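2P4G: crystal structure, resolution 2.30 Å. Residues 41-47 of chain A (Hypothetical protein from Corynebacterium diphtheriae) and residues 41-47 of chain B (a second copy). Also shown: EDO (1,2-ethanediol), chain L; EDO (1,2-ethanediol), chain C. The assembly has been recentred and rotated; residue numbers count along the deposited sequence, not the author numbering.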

# COMPACT_ATOMS: atom_id res chain seq x y z
N ILE A 41 0.83 -7.41 6.80
CA ILE A 41 -0.23 -6.42 6.94
C ILE A 41 0.33 -5.03 6.64
O ILE A 41 1.48 -4.73 6.96
CB ILE A 41 -0.90 -6.50 8.37
CG1 ILE A 41 -2.16 -5.62 8.45
CG2 ILE A 41 0.08 -6.16 9.45
CD1 ILE A 41 -3.06 -5.96 9.63
N THR A 42 -0.47 -4.18 6.02
CA THR A 42 -0.03 -2.85 5.65
C THR A 42 -1.20 -1.87 5.72
O THR A 42 -2.35 -2.27 5.51
CB THR A 42 0.56 -2.85 4.19
OG1 THR A 42 1.05 -1.55 3.86
CG2 THR A 42 -0.50 -3.30 3.15
N SER A 43 -0.90 -0.61 6.02
CA SER A 43 -1.83 0.47 5.75
C SER A 43 -2.00 0.57 4.24
O SER A 43 -1.21 -0.02 3.47
CB SER A 43 -1.30 1.76 6.35
OG SER A 43 -0.17 2.25 5.65
N ILE A 44 -3.02 1.29 3.79
CA ILE A 44 -3.23 1.44 2.36
C ILE A 44 -2.08 2.18 1.65
O ILE A 44 -1.84 2.00 0.44
CB ILE A 44 -4.58 2.13 2.02
CG1 ILE A 44 -4.62 3.58 2.53
CG2 ILE A 44 -5.75 1.28 2.54
CD1 ILE A 44 -5.40 4.54 1.64
N ASN A 45 -1.34 2.98 2.41
CA ASN A 45 -0.19 3.67 1.89
C ASN A 45 1.16 3.02 2.24
O ASN A 45 2.19 3.66 2.15
CB ASN A 45 -0.27 5.16 2.28
CG ASN A 45 -0.08 5.40 3.75
OD1 ASN A 45 -0.62 4.68 4.62
ND2 ASN A 45 0.73 6.40 4.06
N GLY A 46 1.16 1.75 2.63
CA GLY A 46 2.40 0.98 2.70
C GLY A 46 3.21 1.00 3.98
O GLY A 46 4.39 0.64 3.96
N SER A 47 2.60 1.40 5.09
CA SER A 47 3.24 1.23 6.40
C SER A 47 2.86 -0.12 7.01
O SER A 47 1.69 -0.46 7.06
CB SER A 47 2.86 2.36 7.34
OG SER A 47 3.55 2.19 8.57
N ILE B 41 -3.81 5.47 -7.58
CA ILE B 41 -3.26 4.15 -7.85
C ILE B 41 -1.96 3.97 -7.06
O ILE B 41 -1.19 4.91 -6.88
CB ILE B 41 -3.06 3.93 -9.41
CG1 ILE B 41 -2.69 2.47 -9.71
CG2 ILE B 41 -2.04 4.88 -9.97
CD1 ILE B 41 -2.88 2.09 -11.18
N THR B 42 -1.71 2.76 -6.59
CA THR B 42 -0.52 2.49 -5.79
C THR B 42 -0.05 1.06 -6.04
O THR B 42 -0.85 0.18 -6.35
CB THR B 42 -0.83 2.67 -4.26
OG1 THR B 42 0.36 2.46 -3.50
CG2 THR B 42 -1.95 1.70 -3.78
N SER B 43 1.26 0.85 -5.93
CA SER B 43 1.80 -0.49 -5.76
C SER B 43 1.30 -1.02 -4.42
O SER B 43 0.79 -0.26 -3.58
CB SER B 43 3.31 -0.45 -5.82
OG SER B 43 3.88 0.17 -4.69
N ILE B 44 1.43 -2.33 -4.20
CA ILE B 44 0.99 -2.91 -2.94
C ILE B 44 1.77 -2.37 -1.73
O ILE B 44 1.27 -2.37 -0.59
CB ILE B 44 1.01 -4.45 -2.95
CG1 ILE B 44 2.44 -5.00 -3.10
CG2 ILE B 44 0.05 -4.99 -4.03
CD1 ILE B 44 2.70 -6.30 -2.34
N ASN B 45 2.99 -1.91 -1.98
CA ASN B 45 3.80 -1.32 -0.95
C ASN B 45 3.81 0.22 -0.94
O ASN B 45 4.69 0.83 -0.36
CB ASN B 45 5.21 -1.94 -0.99
CG ASN B 45 6.00 -1.54 -2.21
OD1 ASN B 45 5.49 -1.51 -3.34
ND2 ASN B 45 7.25 -1.20 -1.97
N GLY B 46 2.84 0.86 -1.58
CA GLY B 46 2.62 2.29 -1.40
C GLY B 46 3.35 3.28 -2.27
O GLY B 46 3.43 4.46 -1.91
N SER B 47 3.88 2.83 -3.40
CA SER B 47 4.41 3.75 -4.41
C SER B 47 3.32 4.15 -5.40
O SER B 47 2.64 3.28 -5.93
CB SER B 47 5.59 3.15 -5.14
OG SER B 47 6.12 4.10 -6.05
C1 EDO L . 3.67 -6.50 8.63
O1 EDO L . 3.11 -7.82 8.48
C2 EDO L . 4.81 -6.54 9.64
O2 EDO L . 5.96 -7.13 9.04
C1 EDO C . -1.41 7.97 -8.04
O1 EDO C . -2.80 8.02 -8.40
C2 EDO C . -0.70 9.21 -8.57
O2 EDO C . -1.04 10.34 -7.76
O HOH W 1 -0.08 0.42 -0.43
O HOH W 2 0.19 -0.35 0.46
O HOH W 3 3.79 5.09 0.92
O HOH W 4 6.05 1.33 1.65

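The contact is small, burying 176 Å² over both sides, and an exact two-fold axis repeats each contact with the chains exchanged, except the G46(A)-G46(B) contact, which maps onto itself. G46(A) and G46(B) cover the most surface. G46(A) CA lies 4.3 Å from G46(B) CA and 3.8 Å from N45(B) O, so the two turns meet backbone to backbone. A CB modelled on G46(A) would point toward the other chain and fall 2.5 Å from N45(B) O, a clash, and 3.2 Å from G46(B) CA. The backbone angles (phi 88°, psi 18°) would also press that CB against the preceding carbonyl, so conformation and packing both call for glycine.

I44(A) and N45(A), with their copies I44(B) and N45(B), follow in area, yet their CA-to-CB bonds point away from the partner; their carbonyls make the approach. I44(A) O sits 4.2 Å from T42(B) CG2, a van der Waals contact. No direct hydrogen bond joins the two stretches, but water does: water 3 donates to N45(A) O at 2.5 Å and to G46(B) O at 2.9 Å, and water 4 repeats this bridge by symmetry.

Internal bonds hold each turn in shape. In chain A, G46(A) N donates to S43(A) O (3.1 Å), closing a type I turn, while S43(A) OG donates to N45(A) OD1 (2.7 Å) and accepts from S47(A) N (3.0 Å, 156°).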